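Local atomic coordinates of transketolase (Campylobacter jejuni, PDB entry 3L84), a protein that belongs to the transketolase family of thiamine diphosphate-binding proteins, each chain joining two domains of the diphosphate- and pyrimidine-binding kind to a C-terminal domain. Residues L33-A36 with D37-S40; A258-E262 with E263-K267; N506-V509 with F510-K514; S623-V626 with N627-S631. All blocks are in the same frame, centred on the assembly; numbering follows the deposited sequence.

Contact 1 (L33-A36 with D37-S40); sequences LGLA and DILS
Ala36 and Leu35 meet the following turn, Asp37 to Ser40, inside the kinked alpha-helix 30-42 of the thiamine diphosphate-binding domain. The kink is visible in the bonding: the regular i to i+4 pattern is interrupted at Asp37 and Ile38, where water 1 links the two turns, giving a hydrogen to Gly34 O at 2.6 Å and accepting one from Ile38 N at 3.1 Å. Regular bonding resumes at once, with Leu39 N reaching Leu35 O at 3.0 Å in a nearly straight bond (169° at the hydrogen). On the apolar flank the Leu35 and Ile38 side chains run obliquely past each other, CD2 of Leu35 lying 4.1 Å from CD1 of Ile38. Asp37 turns its carboxylate out of the helix, where OD2 takes a hydrogen bond from His215 and a salt bridge from Arg14; two partners on one oxygen probably favour the charged form. In the conformer of Ser40 described here, chi1 of -66° folds OG back beside its own backbone N, and Ser40 OG donates to Ala36 O at 2.8 Å. The amide approaches from the opposite face of that carbonyl plane, Ser40 N donating to Ala36 O at 3.0 Å.

Contact 2 (A258-E262 with E263-K267); sequences APLGE and EVIKK
Leu260 lays its CB against two residues of the first helical turn at once: Leu260 CB is 4.0 Å from Val264 CG1 and equally far from Ile265 CG1. The Leu260 and Ile265 side chains cross at about a right angle, with Leu260 CD1 also near Ile265 CG1. Val264 also rests on the backbone, its CG2 3.4 Å from Leu260 O. Ile265 CG1, placed beside its own backbone N by the first torsion, is thereby brought to 3.3 Å from Gly261 O. That same oxygen accepts the amide of Ile265 at 3.1 Å, with 161° at the hydrogen. Gly261 is the N-cap of helix 262-272, and its backbone angles, phi 100° with psi 147°, are ones glycine readily adopts. One residue on, Lys266 N donates to Glu262 O at 3.0 Å, while the lysine's extended chain starts out over that carbonyl. On the outer flank Glu263, bent at chi2, sits between Lys266 and Lys267 in a network of long salt bridges, the shorter being Lys266 NZ to Glu263 OE2 at 3.7 Å. Farther out, Gln22 of helix 3-24 accepts a hydrogen bond from Gly261 N, and Ala18 of the same helix touches Leu260.

Contact 3 (N506-V509 with F510-K514); sequences NEPV and FGDVK
Val509 and Phe510 both face Leu519 of strand 518-521 and bond to its backbone, two consecutive residues set against one: a classic beta bulge. The backbone conformations record the irregularity, since Val509 is helix-like while Phe510 is extended. No hydrogen bond joins 506-509 to 510-514; the local side-chain contact is carried by the Pro508 ring. Pro508 CB lies 3.3 Å from Gly511 O, and Pro508 CG is 3.7 Å from Asp512 OD1, the proline and aspartate side chains running obliquely past one another. The two oxygens, one carbonyl and one carboxylate, thus touch ring carbons CB and CG by van der Waals contact. Gly511 takes a positive phi, a region glycine reaches easily. Asp512 in turn bends its carboxylate toward the residue that follows, where Val513 N donates to Asp512 OD1 at 2.8 Å with 149° at the hydrogen. The amide meets that oxygen on its anti side, 21° out of the carboxylate plane. Lys481 forms a salt bridge to the same oxygen, so OD1 is held by an amide and a charge, and its rotation is probably well fixed. With Phe510 CG anti to its own N (chi1 173°), the ring reaches out toward Tyr572 and Arg575, Val509 O lying obliquely to it. The loop runs from strand 493-496 to strand 518-521: Pro508 and Val513 pack on Lys481 of helix 476-488 and on Tyr518, while the Phe510 ring meets Tyr572 and, in a cation-pi contact, Arg575 of helix 570-576.

Contact 4 (S623-V626 with N627-S631); sequences SKLV and NFILS
Leu625 and Ile629 form the tight side of the last alpha-helix, 622-629, which a Schellman motif closes at the C-terminus of the chain. Their side chains pass at a slant, Leu625 CG 3.9 Å from Ile629 CD1, and both are buried against helix 537-549, where they touch Leu539 and Leu547. Next to them Val626 and Leu630 lie side by side and point the same way, with Val626 CG1 3.8 Å from Leu630 CD1. The i to i+4 backbone bonds beneath are regular, the shortest being Ile629 N to Leu625 O at 2.9 Å. Phe628, CG anti to the backbone N at chi1 177°, swings its ring past Leu625, whose CD1 lies obliquely 4.4 Å from Phe628 CD2, to meet Tyr600 edge-to-face. The solvent side is held more loosely. Exposed Asn627 sits over the carbonyl of Ser623 without a side-chain bond to it, although its backbone N donates there at 3.0 Å. Water 2 links the two residues instead, giving one hydrogen to Ser623 O at 2.9 Å and another, weakly, to Asn627 OD1. At Leu630 the chain leaves the helix: Ser631 takes a positive phi of 44°, Lys632 N bonds back to Asn627 O, and Ser631 N reaches Phe628 O at 3.0 Å.

In the fold
The four contacts fall into two groups widely separated in space. Contacts 1 and 2 share the thiamine diphosphate-binding domain, their centres about 18 Å apart, and they touch directly: Leu33 CD2 packs on Leu260 CD1 at 3.8 Å. Helix 3-24 serves both, offering Arg14 to the first and Gln22 to the second. Contacts 3 and 4 lie about 26 Å apart between centres, with nearest atoms about 16 Å apart; both border the mixed C-terminal sheet, contact 3 at one edge strand, 518-521, and contact 4 at strand 528-532 and the other edge strand, 598-600. Between the groups the centres of contacts 1 and 3 are about 58 Å apart, those of contacts 2 and 4 about 69 Å.

Contact 1 (L33-A36 with D37-S40)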
ATOM      1  N   LEU A  33      28.637   8.468  -6.672  1.00  9.47           N
ATOM      2  CA  LEU A  33      29.635   8.756  -7.697  1.00  9.29           C
ATOM      3  C   LEU A  33      28.991   9.246  -8.989  1.00  9.78           C
ATOM      4  O   LEU A  33      29.532  10.146  -9.639  1.00  9.62           O
ATOM      5  CB  LEU A  33      30.542   7.545  -7.958  1.00  9.86           C
ATOM      6  CG  LEU A  33      31.822   7.494  -7.129  1.00  9.20           C
ATOM      7  CD1 LEU A  33      31.552   7.501  -5.619  1.00 10.47           C
ATOM      8  CD2 LEU A  33      32.629   6.269  -7.507  1.00 10.72           C
ATOM      9  N   GLY A  34      27.845   8.689  -9.343  1.00  9.56           N
ATOM     10  CA  GLY A  34      27.122   9.102 -10.536  1.00  9.70           C
ATOM     11  C   GLY A  34      26.531  10.487 -10.432  1.00 10.64           C
ATOM     12  O   GLY A  34      26.391  11.149 -11.447  1.00 10.09           O
ATOM     13  N   LEU A  35      26.227  10.923  -9.216  1.00  9.89           N
ATOM     14  CA  LEU A  35      25.519  12.172  -8.966  1.00 10.35           C
ATOM     15  C   LEU A  35      26.448  13.313  -8.520  1.00  9.57           C
ATOM     16  O   LEU A  35      26.015  14.458  -8.361  1.00  9.16           O
ATOM     17  CB  LEU A  35      24.424  11.993  -7.916  1.00 10.76           C
ATOM     18  CG  LEU A  35      23.229  11.173  -8.395  1.00 13.49           C
ATOM     19  CD1 LEU A  35      22.375  10.801  -7.183  1.00 16.85           C
ATOM     20  CD2 LEU A  35      22.457  11.960  -9.400  1.00 18.19           C
ATOM     21  N   ALA A  36      27.734  13.034  -8.333  1.00  9.85           N
ATOM     22  CA  ALA A  36      28.617  14.013  -7.703  1.00  9.89           C
ATOM     23  C   ALA A  36      28.844  15.279  -8.524  1.00  9.14           C
ATOM     24  O   ALA A  36      28.956  16.373  -7.950  1.00  9.95           O
ATOM     25  CB  ALA A  36      29.954  13.382  -7.351  1.00  9.89           C
ATOM     26  N   ASP A  37      28.856  15.135  -9.850  1.00  8.95           N
ATOM     27  CA  ASP A  37      29.030  16.310 -10.685  1.00  8.78           C
ATOM     28  C   ASP A  37      27.787  17.209 -10.630  1.00  8.72           C
ATOM     29  O   ASP A  37      27.893  18.439 -10.523  1.00  8.88           O
ATOM     30  CB  ASP A  37      29.355  15.908 -12.129  1.00  9.63           C
ATOM     31  CG  ASP A  37      30.618  15.069 -12.229  1.00 10.88           C
ATOM     32  OD1 ASP A  37      31.630  15.395 -11.564  1.00 10.52           O
ATOM     33  OD2 ASP A  37      30.590  14.038 -12.920  1.00 11.18           O
ATOM     34  N   ILE A  38      26.604  16.602 -10.702  1.00  8.52           N
ATOM     35  CA  ILE A  38      25.362  17.330 -10.571  1.00  8.53           C
ATOM     36  C   ILE A  38      25.294  18.076  -9.246  1.00  8.11           C
ATOM     37  O   ILE A  38      24.937  19.244  -9.211  1.00  8.43           O
ATOM     38  CB  ILE A  38      24.158  16.380 -10.739  1.00  8.65           C
ATOM     39  CG1 ILE A  38      24.074  15.870 -12.192  1.00 10.83           C
ATOM     40  CG2 ILE A  38      22.841  17.067 -10.276  1.00  8.57           C
ATOM     41  CD1 ILE A  38      23.181  14.623 -12.390  1.00 10.67           C
ATOM     42  N   LEU A  39      25.581  17.388  -8.130  1.00  8.68           N
ATOM     43  CA  LEU A  39      25.506  18.061  -6.820  1.00  9.14           C
ATOM     44  C   LEU A  39      26.512  19.188  -6.681  1.00  9.22           C
ATOM     45  O   LEU A  39      26.208  20.212  -6.091  1.00  9.83           O
ATOM     46  CB  LEU A  39      25.597  17.029  -5.686  1.00  9.70           C
ATOM     47  CG  LEU A  39      25.293  17.613  -4.300  1.00  9.84           C
ATOM     48  CD1 LEU A  39      23.931  18.267  -4.178  1.00 11.37           C
ATOM     49  CD2 LEU A  39      25.440  16.495  -3.254  1.00 10.67           C
ATOM     50  N   SER A  40      27.702  19.011  -7.236  1.00  8.83           N
ATOM     51  CA  SER A  40      28.676  20.080  -7.206  0.50  9.02           C
ATOM     52  C   SER A  40      28.173  21.344  -7.867  1.00  8.36           C
ATOM     53  O   SER A  40      28.304  22.433  -7.325  1.00  8.93           O
ATOM     54  CB  SER A  40      29.948  19.596  -7.855  0.50  9.29           C
ATOM     55  OG  SER A  40      30.480  18.581  -7.043  0.50  8.64           O
TER
HETATM   56  O   HOH W   1      26.865  13.737 -11.724  1.00  9.22           O

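Contact 2 (A258-E262 with E263-K267)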
ATOM      1  N   ALA A 258      26.983  -2.209  -2.825  1.00 12.75           N
ATOM      2  CA  ALA A 258      28.066  -2.800  -2.072  1.00 12.46           C
ATOM      3  C   ALA A 258      29.271  -1.893  -2.173  1.00 11.63           C
ATOM      4  O   ALA A 258      29.429  -1.192  -3.152  1.00 12.77           O
ATOM      5  CB  ALA A 258      28.390  -4.148  -2.620  1.00 13.16           C
ATOM      6  N   PRO A 259      30.170  -1.976  -1.195  1.00 10.68           N
ATOM      7  CA  PRO A 259      31.415  -1.188  -1.237  1.00 11.14           C
ATOM      8  C   PRO A 259      32.192  -1.398  -2.535  1.00 11.63           C
ATOM      9  O   PRO A 259      32.175  -2.487  -3.124  1.00 11.67           O
ATOM     10  CB  PRO A 259      32.194  -1.698  -0.019  1.00 11.50           C
ATOM     11  CG  PRO A 259      31.120  -2.194   0.937  1.00 11.79           C
ATOM     12  CD  PRO A 259      30.057  -2.778   0.047  1.00 11.44           C
ATOM     13  N   LEU A 260      32.855  -0.338  -2.981  1.00 10.42           N
ATOM     14  CA  LEU A 260      33.642  -0.385  -4.215  1.00 11.54           C
ATOM     15  C   LEU A 260      34.846  -1.295  -4.095  1.00 10.47           C
ATOM     16  O   LEU A 260      35.311  -1.847  -5.112  1.00 11.60           O
ATOM     17  CB  LEU A 260      34.123   1.010  -4.607  1.00 11.55           C
ATOM     18  CG  LEU A 260      33.029   2.042  -4.916  1.00 12.67           C
ATOM     19  CD1 LEU A 260      33.679   3.385  -5.183  1.00 14.12           C
ATOM     20  CD2 LEU A 260      32.164   1.640  -6.093  1.00 14.16           C
ATOM     21  N   GLY A 261      35.402  -1.411  -2.889  1.00 10.01           N
ATOM     22  CA  GLY A 261      36.656  -2.158  -2.646  1.00 10.00           C
ATOM     23  C   GLY A 261      37.845  -1.227  -2.538  1.00 10.16           C
ATOM     24  O   GLY A 261      37.905  -0.192  -3.197  1.00 10.78           O
ATOM     25  N   GLU A 262      38.806  -1.609  -1.698  1.00 11.24           N
ATOM     26  CA  GLU A 262      39.979  -0.785  -1.401  1.00 13.05           C
ATOM     27  C   GLU A 262      40.819  -0.476  -2.649  1.00 13.22           C
ATOM     28  O   GLU A 262      41.242   0.671  -2.876  1.00 13.88           O
ATOM     29  CB  GLU A 262      40.833  -1.459  -0.335  1.00 13.60           C
ATOM     30  CG  GLU A 262      40.139  -1.521   1.018  1.00 17.29           C
ATOM     31  CD  GLU A 262      40.986  -2.131   2.119  1.00 20.92           C
ATOM     32  OE1 GLU A 262      42.196  -2.418   1.897  1.00 22.21           O
ATOM     33  OE2 GLU A 262      40.425  -2.346   3.221  1.00 24.29           O
ATOM     34  N   GLU A 263      41.032  -1.486  -3.481  1.00 13.58           N
ATOM     35  CA  GLU A 263      41.876  -1.301  -4.667  1.00 14.64           C
ATOM     36  C   GLU A 263      41.196  -0.411  -5.709  1.00 13.19           C
ATOM     37  O   GLU A 263      41.852   0.433  -6.330  1.00 13.75           O
ATOM     38  CB  GLU A 263      42.294  -2.654  -5.241  1.00 15.42           C
ATOM     39  CG  GLU A 263      43.287  -3.388  -4.330  1.00 20.42           C
ATOM     40  CD  GLU A 263      44.534  -2.540  -3.963  1.00 25.50           C
ATOM     41  OE1 GLU A 263      45.089  -1.827  -4.846  1.00 28.09           O
ATOM     42  OE2 GLU A 263      44.948  -2.583  -2.779  1.00 29.56           O
ATOM     43  N   VAL A 264      39.881  -0.555  -5.868  1.00 12.62           N
ATOM     44  CA  VAL A 264      39.130   0.278  -6.804  1.00 12.28           C
ATOM     45  C   VAL A 264      39.218   1.725  -6.366  1.00 12.15           C
ATOM     46  O   VAL A 264      39.409   2.618  -7.185  1.00 12.31           O
ATOM     47  CB  VAL A 264      37.664  -0.181  -6.909  1.00 13.41           C
ATOM     48  CG1 VAL A 264      36.791   0.891  -7.583  1.00 13.54           C
ATOM     49  CG2 VAL A 264      37.592  -1.526  -7.673  1.00 13.20           C
ATOM     50  N   ILE A 265      39.062   1.956  -5.060  1.00 11.16           N
ATOM     51  CA  ILE A 265      39.133   3.327  -4.547  1.00 11.80           C
ATOM     52  C   ILE A 265      40.532   3.927  -4.721  1.00 12.36           C
ATOM     53  O   ILE A 265      40.653   5.082  -5.121  1.00 12.31           O
ATOM     54  CB  ILE A 265      38.690   3.391  -3.071  1.00 11.19           C
ATOM     55  CG1 ILE A 265      37.193   3.063  -2.969  1.00 12.93           C
ATOM     56  CG2 ILE A 265      38.983   4.796  -2.463  1.00 13.39           C
ATOM     57  CD1 ILE A 265      36.712   2.816  -1.513  1.00 14.49           C
ATOM     58  N   LYS A 266      41.573   3.134  -4.483  1.00 12.04           N
ATOM     59  CA  LYS A 266      42.957   3.620  -4.687  1.00 12.44           C
ATOM     60  C   LYS A 266      43.162   4.075  -6.115  1.00 12.27           C
ATOM     61  O   LYS A 266      43.692   5.174  -6.364  1.00 11.84           O
ATOM     62  CB  LYS A 266      43.993   2.557  -4.333  1.00 13.35           C
ATOM     63  CG  LYS A 266      44.140   2.360  -2.832  1.00 16.62           C
ATOM     64  CD  LYS A 266      45.167   1.280  -2.542  1.00 21.40           C
ATOM     65  CE  LYS A 266      45.249   0.953  -1.060  1.00 24.80           C
ATOM     66  NZ  LYS A 266      46.476   0.130  -0.742  1.00 27.18           N
ATOM     67  N   LYS A 267      42.746   3.239  -7.050  1.00 11.63           N
ATOM     68  CA  LYS A 267      42.861   3.555  -8.462  1.00 12.30           C
ATOM     69  C   LYS A 267      42.057   4.796  -8.848  1.00 11.85           C
ATOM     70  O   LYS A 267      42.528   5.623  -9.633  1.00 12.58           O
ATOM     71  CB  LYS A 267      42.496   2.355  -9.338  1.00 12.99           C
ATOM     72  CG  LYS A 267      43.487   1.217  -9.238  1.00 16.63           C
ATOM     73  CD  LYS A 267      43.037   0.036 -10.047  1.00 21.48           C
ATOM     74  CE  LYS A 267      44.006  -1.140  -9.913  1.00 24.91           C
ATOM     75  NZ  LYS A 267      43.850  -1.838  -8.601  1.00 28.46           N
TER

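Contact 3 (N506-V509 with F510-K514)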
ATOM      1  N   ASN A 506     -23.095   7.808  27.983  1.00 12.96           N
ATOM      2  CA  ASN A 506     -23.145   8.514  29.231  1.00 13.96           C
ATOM      3  C   ASN A 506     -21.732   8.911  29.668  1.00 14.28           C
ATOM      4  O   ASN A 506     -20.740   8.460  29.097  1.00 14.34           O
ATOM      5  CB  ASN A 506     -23.914   7.684  30.273  1.00 14.75           C
ATOM      6  CG  ASN A 506     -25.388   7.509  29.880  1.00 18.81           C
ATOM      7  OD1 ASN A 506     -26.136   8.488  29.776  1.00 23.82           O
ATOM      8  ND2 ASN A 506     -25.795   6.264  29.595  1.00 23.28           N
ATOM      9  N   GLU A 507     -21.633   9.735  30.698  1.00 15.34           N
ATOM     10  CA  GLU A 507     -20.339  10.280  31.094  1.00 15.94           C
ATOM     11  C   GLU A 507     -19.426   9.209  31.721  1.00 13.79           C
ATOM     12  O   GLU A 507     -19.905   8.233  32.277  1.00 14.05           O
ATOM     13  CB  GLU A 507     -20.519  11.486  32.026  1.00 18.00           C
ATOM     14  CG  GLU A 507     -21.065  12.735  31.276  1.00 22.22           C
ATOM     15  CD  GLU A 507     -20.818  14.066  31.981  1.00 27.71           C
ATOM     16  OE1 GLU A 507     -20.600  15.100  31.274  1.00 29.53           O
ATOM     17  OE2 GLU A 507     -20.848  14.084  33.233  1.00 30.45           O
ATOM     18  N   PRO A 508     -18.099   9.399  31.630  1.00 12.68           N
ATOM     19  CA  PRO A 508     -17.189   8.453  32.268  1.00 12.38           C
ATOM     20  C   PRO A 508     -17.457   8.307  33.776  1.00 11.82           C
ATOM     21  O   PRO A 508     -17.779   9.291  34.465  1.00 11.54           O
ATOM     22  CB  PRO A 508     -15.817   9.082  32.038  1.00 13.02           C
ATOM     23  CG  PRO A 508     -16.002   9.960  30.856  1.00 14.16           C
ATOM     24  CD  PRO A 508     -17.367  10.491  30.956  1.00 14.24           C
ATOM     25  N   VAL A 509     -17.344   7.087  34.291  1.00 11.36           N
ATOM     26  CA  VAL A 509     -17.375   6.749  35.715  0.50 11.55           C
ATOM     27  C   VAL A 509     -15.992   6.876  36.369  1.00 11.63           C
ATOM     28  O   VAL A 509     -15.846   7.311  37.502  1.00 12.78           O
ATOM     29  CB  VAL A 509     -17.880   5.289  35.896  0.50 12.10           C
ATOM     30  CG1 VAL A 509     -17.755   4.832  37.335  0.50 12.94           C
ATOM     31  CG2 VAL A 509     -19.317   5.160  35.385  0.50 12.16           C
ATOM     32  N   PHE A 510     -14.964   6.438  35.663  1.00 10.19           N
ATOM     33  CA  PHE A 510     -13.603   6.471  36.182  1.00 10.11           C
ATOM     34  C   PHE A 510     -12.673   6.474  34.971  1.00  9.71           C
ATOM     35  O   PHE A 510     -12.859   5.697  34.046  1.00  9.89           O
ATOM     36  CB  PHE A 510     -13.300   5.281  37.114  1.00 11.07           C
ATOM     37  CG  PHE A 510     -11.862   5.219  37.512  1.00 11.52           C
ATOM     38  CD1 PHE A 510     -11.356   6.100  38.444  1.00 14.98           C
ATOM     39  CD2 PHE A 510     -11.004   4.347  36.899  1.00 14.15           C
ATOM     40  CE1 PHE A 510     -10.002   6.077  38.779  1.00 17.60           C
ATOM     41  CE2 PHE A 510      -9.670   4.304  37.248  1.00 16.28           C
ATOM     42  CZ  PHE A 510      -9.179   5.165  38.164  1.00 16.43           C
ATOM     43  N   GLY A 511     -11.686   7.364  34.979  1.00  9.58           N
ATOM     44  CA  GLY A 511     -10.804   7.567  33.853  1.00  9.24           C
ATOM     45  C   GLY A 511     -11.435   8.328  32.710  1.00  9.32           C
ATOM     46  O   GLY A 511     -12.605   8.757  32.799  1.00  9.78           O
ATOM     47  N   ASP A 512     -10.697   8.549  31.624  1.00  8.92           N
ATOM     48  CA  ASP A 512     -11.271   9.239  30.485  1.00  9.37           C
ATOM     49  C   ASP A 512     -10.511   8.811  29.222  1.00  8.33           C
ATOM     50  O   ASP A 512      -9.607   7.974  29.263  1.00  8.59           O
ATOM     51  CB  ASP A 512     -11.269  10.782  30.695  1.00  9.69           C
ATOM     52  CG  ASP A 512     -12.459  11.477  30.030  1.00 10.12           C
ATOM     53  OD1 ASP A 512     -12.998  11.001  29.037  1.00 12.71           O
ATOM     54  OD2 ASP A 512     -12.857  12.537  30.593  1.00 16.39           O
ATOM     55  N   VAL A 513     -10.819   9.452  28.112  1.00  9.15           N
ATOM     56  CA  VAL A 513     -10.212   9.143  26.830  1.00  9.43           C
ATOM     57  C   VAL A 513      -8.699   9.289  26.886  1.00  9.03           C
ATOM     58  O   VAL A 513      -7.991   8.485  26.263  1.00  8.97           O
ATOM     59  CB  VAL A 513     -10.836  10.032  25.728  1.00  9.67           C
ATOM     60  CG1 VAL A 513     -10.142   9.840  24.374  1.00  9.76           C
ATOM     61  CG2 VAL A 513     -12.357   9.736  25.568  1.00  9.96           C
ATOM     62  N   LYS A 514      -8.182  10.243  27.670  1.00  8.31           N
ATOM     63  CA  LYS A 514      -6.737  10.439  27.855  1.00  9.22           C
ATOM     64  C   LYS A 514      -6.000   9.198  28.334  1.00  8.13           C
ATOM     65  O   LYS A 514      -4.780   9.080  28.117  1.00  9.50           O
ATOM     66  CB  LYS A 514      -6.473  11.616  28.827  1.00  9.28           C
ATOM     67  CG  LYS A 514      -6.893  11.350  30.254  1.00 11.23           C
ATOM     68  CD  LYS A 514      -6.653  12.509  31.208  1.00 14.62           C
ATOM     69  CE  LYS A 514      -7.438  12.327  32.479  1.00 17.94           C
ATOM     70  NZ  LYS A 514      -7.362  10.988  33.119  1.00 22.29           N
TER

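Contact 4 (S623-V626 with N627-S631)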
ATOM      1  N   SER A 623     -28.244 -10.726  22.261  1.00  9.01           N
ATOM      2  CA  SER A 623     -28.505 -12.125  22.590  0.50  8.70           C
ATOM      3  C   SER A 623     -27.274 -12.991  22.301  1.00  8.19           C
ATOM      4  O   SER A 623     -26.923 -13.853  23.107  1.00  8.32           O
ATOM      5  CB  SER A 623     -29.711 -12.652  21.820  0.50  9.05           C
ATOM      6  OG  SER A 623     -30.907 -12.032  22.269  0.50 10.37           O
ATOM      7  N   LYS A 624     -26.625 -12.762  21.163  1.00  8.00           N
ATOM      8  CA  LYS A 624     -25.479 -13.599  20.801  1.00  7.72           C
ATOM      9  C   LYS A 624     -24.279 -13.320  21.695  1.00  7.17           C
ATOM     10  O   LYS A 624     -23.545 -14.228  22.082  1.00  8.93           O
ATOM     11  CB  LYS A 624     -25.120 -13.447  19.336  1.00  7.64           C
ATOM     12  CG  LYS A 624     -26.181 -14.036  18.407  1.00  7.37           C
ATOM     13  CD  LYS A 624     -25.840 -13.840  16.968  1.00  8.19           C
ATOM     14  CE  LYS A 624     -26.773 -14.538  15.989  1.00  8.40           C
ATOM     15  NZ  LYS A 624     -26.380 -14.295  14.564  1.00 10.08           N
ATOM     16  N   LEU A 625     -24.042 -12.038  22.006  1.00  7.54           N
ATOM     17  CA  LEU A 625     -22.913 -11.712  22.843  1.00  7.44           C
ATOM     18  C   LEU A 625     -23.108 -12.227  24.263  1.00  7.53           C
ATOM     19  O   LEU A 625     -22.207 -12.798  24.850  1.00  8.66           O
ATOM     20  CB  LEU A 625     -22.622 -10.204  22.819  1.00  7.72           C
ATOM     21  CG  LEU A 625     -21.501  -9.751  23.732  1.00  8.37           C
ATOM     22  CD1 LEU A 625     -20.179 -10.444  23.422  1.00  8.03           C
ATOM     23  CD2 LEU A 625     -21.323  -8.221  23.621  1.00  9.09           C
ATOM     24  N   VAL A 626     -24.300 -12.066  24.798  1.00  8.37           N
ATOM     25  CA  VAL A 626     -24.582 -12.617  26.125  1.00  9.13           C
ATOM     26  C   VAL A 626     -24.427 -14.132  26.165  1.00  9.59           C
ATOM     27  O   VAL A 626     -23.869 -14.669  27.103  1.00 10.04           O
ATOM     28  CB  VAL A 626     -25.976 -12.202  26.593  1.00  8.90           C
ATOM     29  CG1 VAL A 626     -26.447 -13.024  27.831  1.00  9.10           C
ATOM     30  CG2 VAL A 626     -26.021 -10.702  26.895  1.00  9.73           C
ATOM     31  N   ASN A 627     -24.910 -14.818  25.140  1.00  8.72           N
ATOM     32  CA  ASN A 627     -24.707 -16.279  25.058  1.00 10.21           C
ATOM     33  C   ASN A 627     -23.238 -16.671  25.033  1.00  9.50           C
ATOM     34  O   ASN A 627     -22.845 -17.638  25.692  1.00 10.30           O
ATOM     35  CB  ASN A 627     -25.499 -16.864  23.886  1.00 11.70           C
ATOM     36  CG  ASN A 627     -26.969 -16.956  24.185  1.00 16.37           C
ATOM     37  OD1 ASN A 627     -27.397 -16.881  25.342  1.00 19.88           O
ATOM     38  ND2 ASN A 627     -27.769 -17.101  23.130  1.00 21.11           N
ATOM     39  N   PHE A 628     -22.422 -15.913  24.304  1.00  8.06           N
ATOM     40  CA  PHE A 628     -20.993 -16.132  24.269  1.00  8.10           C
ATOM     41  C   PHE A 628     -20.361 -15.922  25.662  1.00  9.40           C
ATOM     42  O   PHE A 628     -19.570 -16.753  26.135  1.00 10.13           O
ATOM     43  CB  PHE A 628     -20.390 -15.180  23.244  1.00  8.37           C
ATOM     44  CG  PHE A 628     -18.892 -15.240  23.159  1.00  8.24           C
ATOM     45  CD1 PHE A 628     -18.248 -16.200  22.368  1.00 10.83           C
ATOM     46  CD2 PHE A 628     -18.115 -14.338  23.854  1.00  9.93           C
ATOM     47  CE1 PHE A 628     -16.867 -16.248  22.298  1.00  9.91           C
ATOM     48  CE2 PHE A 628     -16.735 -14.357  23.758  1.00 11.19           C
ATOM     49  CZ  PHE A 628     -16.094 -15.319  22.989  1.00 10.40           C
ATOM     50  N   ILE A 629     -20.721 -14.824  26.328  1.00  9.18           N
ATOM     51  CA  ILE A 629     -20.152 -14.502  27.645  1.00  9.33           C
ATOM     52  C   ILE A 629     -20.534 -15.574  28.676  1.00  9.53           C
ATOM     53  O   ILE A 629     -19.729 -15.908  29.541  1.00 10.21           O
ATOM     54  CB  ILE A 629     -20.592 -13.107  28.074  1.00  8.47           C
ATOM     55  CG1 ILE A 629     -19.946 -12.064  27.136  1.00  9.76           C
ATOM     56  CG2 ILE A 629     -20.246 -12.820  29.550  1.00  9.72           C
ATOM     57  CD1 ILE A 629     -20.406 -10.647  27.339  1.00 11.16           C
ATOM     58  N   LEU A 630     -21.744 -16.111  28.564  1.00  8.87           N
ATOM     59  CA  LEU A 630     -22.256 -17.151  29.488  1.00  8.47           C
ATOM     60  C   LEU A 630     -21.879 -18.552  29.042  1.00 10.04           C
ATOM     61  O   LEU A 630     -22.340 -19.546  29.619  1.00  9.68           O
ATOM     62  CB  LEU A 630     -23.760 -16.993  29.667  1.00  8.53           C
ATOM     63  CG  LEU A 630     -24.176 -15.670  30.331  1.00  9.76           C
ATOM     64  CD1 LEU A 630     -25.696 -15.544  30.529  1.00 11.89           C
ATOM     65  CD2 LEU A 630     -23.473 -15.439  31.711  1.00 10.78           C
ATOM     66  N   SER A 631     -20.993 -18.617  28.051  1.00 11.26           N
ATOM     67  CA  SER A 631     -20.435 -19.865  27.498  1.00 13.35           C
ATOM     68  C   SER A 631     -21.508 -20.929  27.276  1.00 15.04           C
ATOM     69  O   SER A 631     -21.350 -22.087  27.676  1.00 16.00           O
ATOM     70  CB  SER A 631     -19.247 -20.377  28.342  1.00 13.97           C
ATOM     71  OG  SER A 631     -19.571 -20.546  29.742  1.00 14.28           O
TER
HETATM   72  O   HOH W   2     -28.937 -14.505  25.079  1.00 18.99           O